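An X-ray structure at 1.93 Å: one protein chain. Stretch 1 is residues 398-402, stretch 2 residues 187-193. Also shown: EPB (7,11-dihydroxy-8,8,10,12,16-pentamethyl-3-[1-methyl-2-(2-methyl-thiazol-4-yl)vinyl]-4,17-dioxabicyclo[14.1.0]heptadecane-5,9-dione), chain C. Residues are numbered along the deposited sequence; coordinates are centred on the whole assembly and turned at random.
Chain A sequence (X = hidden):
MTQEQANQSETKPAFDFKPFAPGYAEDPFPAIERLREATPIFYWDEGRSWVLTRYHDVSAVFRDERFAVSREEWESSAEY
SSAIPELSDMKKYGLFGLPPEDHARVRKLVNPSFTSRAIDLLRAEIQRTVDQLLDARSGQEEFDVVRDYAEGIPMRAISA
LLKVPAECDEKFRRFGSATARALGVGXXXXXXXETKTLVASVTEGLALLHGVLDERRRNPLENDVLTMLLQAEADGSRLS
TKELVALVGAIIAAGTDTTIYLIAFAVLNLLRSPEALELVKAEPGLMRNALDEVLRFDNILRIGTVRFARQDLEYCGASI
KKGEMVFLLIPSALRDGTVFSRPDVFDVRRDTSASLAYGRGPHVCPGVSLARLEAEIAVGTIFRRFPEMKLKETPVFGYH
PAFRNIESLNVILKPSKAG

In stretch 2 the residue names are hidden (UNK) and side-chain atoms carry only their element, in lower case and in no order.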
# COMPACT_ATOMS: atom_id res chain seq x y z
N GLY A 398 5.22 7.68 12.76
CA GLY A 398 6.00 6.63 13.38
C GLY A 398 7.19 6.19 12.55
O GLY A 398 7.71 6.97 11.74
N TYR A 399 7.61 4.94 12.73
CA TYR A 399 8.81 4.39 12.09
C TYR A 399 8.55 3.05 11.39
O TYR A 399 9.41 2.16 11.40
CB TYR A 399 9.93 4.20 13.13
CG TYR A 399 10.36 5.48 13.81
CD1 TYR A 399 9.94 5.78 15.11
CD2 TYR A 399 11.19 6.37 13.16
CE1 TYR A 399 10.34 6.95 15.72
CE2 TYR A 399 11.58 7.55 13.77
CZ TYR A 399 11.17 7.82 15.05
OH TYR A 399 11.58 9.00 15.63
N HIS A 400 7.37 2.88 10.83
CA HIS A 400 7.07 1.70 10.01
C HIS A 400 8.13 1.55 8.91
O HIS A 400 8.49 2.54 8.27
CB HIS A 400 5.66 1.84 9.39
CG HIS A 400 5.15 0.59 8.74
ND1 HIS A 400 5.73 0.06 7.62
CD2 HIS A 400 4.12 -0.22 9.06
CE1 HIS A 400 5.07 -1.03 7.26
NE2 HIS A 400 4.09 -1.23 8.13
N PRO A 401 8.64 0.34 8.70
CA PRO A 401 9.73 0.13 7.74
C PRO A 401 9.36 0.46 6.30
O PRO A 401 10.26 0.74 5.49
CB PRO A 401 10.02 -1.37 7.86
CG PRO A 401 8.80 -1.96 8.46
CD PRO A 401 8.25 -0.90 9.38
N ALA A 402 8.07 0.44 5.97
CA ALA A 402 7.65 0.69 4.59
C ALA A 402 6.89 2.01 4.39
O ALA A 402 6.88 2.56 3.29
CB ALA A 402 6.79 -0.49 4.06
N UNK A 187 14.90 -8.16 5.25
CA UNK A 187 14.86 -7.57 3.92
C UNK A 187 15.14 -6.08 4.02
O UNK A 187 16.00 -5.57 3.32
c UNK A 187 14.28 -8.09 0.85
c UNK A 187 13.50 -7.79 3.25
c UNK A 187 13.32 -7.38 1.78
c UNK A 187 13.46 -5.88 1.60
N UNK A 188 14.38 -5.39 4.87
CA UNK A 188 14.57 -3.96 5.09
C UNK A 188 15.04 -3.68 6.53
O UNK A 188 14.67 -4.41 7.45
c UNK A 188 12.84 -3.39 3.33
c UNK A 188 13.28 -3.14 4.76
c UNK A 188 12.16 -3.49 5.71
N UNK A 189 15.86 -2.63 6.67
CA UNK A 189 16.66 -2.31 7.87
C UNK A 189 16.11 -2.33 9.32
O UNK A 189 16.85 -2.78 10.22
c UNK A 189 16.11 -1.67 5.59
c UNK A 189 17.15 -0.87 7.57
c UNK A 189 17.23 -0.81 6.14
N UNK A 190 14.91 -1.82 9.56
CA UNK A 190 14.45 -1.58 10.93
C UNK A 190 12.95 -1.84 11.05
O UNK A 190 12.14 -0.91 11.00
c UNK A 190 16.41 1.67 12.03
n UNK A 190 17.72 2.24 11.67
c UNK A 190 16.20 0.31 11.41
n UNK A 190 17.31 4.27 12.68
c UNK A 190 14.70 -0.14 11.35
c UNK A 190 18.10 3.48 11.98
n UNK A 190 19.29 3.93 11.59
N UNK A 191 12.57 -3.10 11.17
CA UNK A 191 11.17 -3.45 11.36
C UNK A 191 10.81 -3.08 12.80
O UNK A 191 11.48 -3.51 13.74
c UNK A 191 9.51 -5.35 11.44
c UNK A 191 11.24 -5.26 9.64
c UNK A 191 10.93 -4.95 11.09
N UNK A 192 9.75 -2.29 12.97
CA UNK A 192 9.50 -1.59 14.24
C UNK A 192 8.59 -2.32 15.25
O UNK A 192 7.71 -1.70 15.84
c UNK A 192 8.94 -0.18 13.95
c UNK A 192 7.53 -0.21 13.34
o UNK A 192 7.06 -1.18 12.69
o UNK A 192 6.80 0.80 13.49
N UNK A 193 8.82 -3.61 15.45
CA UNK A 193 7.97 -4.42 16.34
C UNK A 193 8.68 -5.68 16.84
O UNK A 193 9.60 -6.19 16.20
c UNK A 193 6.64 -4.80 15.66
o UNK A 193 3.83 -4.60 15.14
c UNK A 193 5.57 -5.32 16.62
o UNK A 193 3.42 -6.37 16.38
c UNK A 193 4.18 -5.44 16.00
O16 EPB C . 3.20 -3.35 3.08
C51 EPB C . 3.36 -0.17 -0.54
O41 EPB C . 1.54 -1.84 -1.59
C5 EPB C . 2.82 -1.41 -1.16
C4 EPB C . 2.00 -2.64 -0.50
C16 EPB C . 4.08 -3.74 2.40
O1 EPB C . 3.93 -4.42 1.20
C2 EPB C . 2.55 -4.79 0.61
C3 EPB C . 2.38 -4.00 -0.75
C20 EPB C . 2.70 -6.35 0.40
C21 EPB C . 2.70 -7.09 1.73
C22 EPB C . 2.79 -6.94 -0.83
C23 EPB C . 2.97 -8.33 -1.25
N26 EPB C . 3.75 -9.17 -0.48
C25 EPB C . 3.83 -10.41 -1.03
C27 EPB C . 4.60 -11.46 -0.33
C24 EPB C . 2.50 -8.90 -2.37
S1 EPB C . 3.00 -10.53 -2.47
C15 EPB C . 5.56 -3.53 2.82
C14 EPB C . 6.51 -4.80 2.62
O14 EPB C . 5.83 -5.83 3.30
C13 EPB C . 8.07 -4.60 3.05
C29 EPB C . 8.12 -4.31 4.59
C30 EPB C . 8.83 -5.91 2.86
C12 EPB C . 8.76 -3.34 2.28
O12 EPB C . 9.23 -2.35 2.93
C11 EPB C . 8.91 -3.21 0.71
C28 EPB C . 10.40 -2.84 0.49
C10 EPB C . 7.70 -2.49 0.20
O10 EPB C . 7.77 -1.08 0.57
C9 EPB C . 7.70 -2.67 -1.30
C91 EPB C . 7.53 -4.08 -1.62
C8 EPB C . 6.52 -2.09 -2.01
C7 EPB C . 5.39 -1.48 -1.09
C6 EPB C . 4.13 -2.35 -1.62
O HOH W 1 11.64 1.30 12.21
O HOH W 2 5.88 2.99 14.07

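Position 187 carries four side-chain carbons, forked at the second, and none comes near stretch 1. A fork one carbon beyond CB makes this Leu187, a buried residue that takes no part in the contact.

At position 188 one carbon carries two others, three in all. CA-to-CB points toward stretch 1, and one branch carbon lies 3.7 Å from Pro401 CB. Branching at CB without any oxygen gives Val188. The branch touching Pro401 is CG2, while Val188 CG1 lies 3.8 Å from O12 of the bound EPB. Ala402 CB also approaches that ligand atom O12, at 3.3 Å, which brings both stretches to the same part of EPB.

Position 189 has three carbons that close a ring onto the backbone N, the mark of Pro189. It makes no contact with stretch 1.

Position 190 is a long chain: three carbons, a nitrogen, then a carbon bearing two more nitrogens. That guanidinium pattern is Arg190. Its side chain leaves sideways, and its nearest approach to stretch 1 is Arg190 CB to Tyr399 O, 5.8 Å; the backbone does the work, with Arg190 O 3.8 Å from Pro401 CB.

Position 191 again shows one carbon carrying two, here with CA-to-CB pointing away from stretch 1. It is Val191. Its CA lies 4.0 Å from Pro401 CG, and CG2 reaches the same CG at 4.3 Å.

Position 192 has two carbons, the second carrying two oxygens, and points toward stretch 1. This short carboxylate is Asp192. OD2 sits 3.5 Å from Pro401 CD. OD1 is 3.4 Å from His400 N, but the angle is too poor for a hydrogen bond.

Position 193 adds one carbon before its two oxygens, hence Glu193. It is out of reach; its N makes a weak bond to Val191 O, 3.2 Å away.

The contact works by packing one ring against a bent strip of backbone and side chains, with no direct hydrogen bond between the stretches. Pro401 supplies the largest covered area, touching Val188, Arg190, Val191 and Asp192. Two waters bridge polar atoms of the two stretches: water 1 donates to both Arg190 O (2.6 Å from its O) and Tyr399 O (2.5 Å from its O), reconciling two acceptors, while water 2 donates to Asp192 OD1 at 2.4 Å from its O and accepts from Tyr399 N at 2.9 Å. Within stretch 1, Ala402 N donates to His400 ND1 at 2.9 Å, a bond that spans Pro401.

Stretch 2 (187-193) LVPRVDE
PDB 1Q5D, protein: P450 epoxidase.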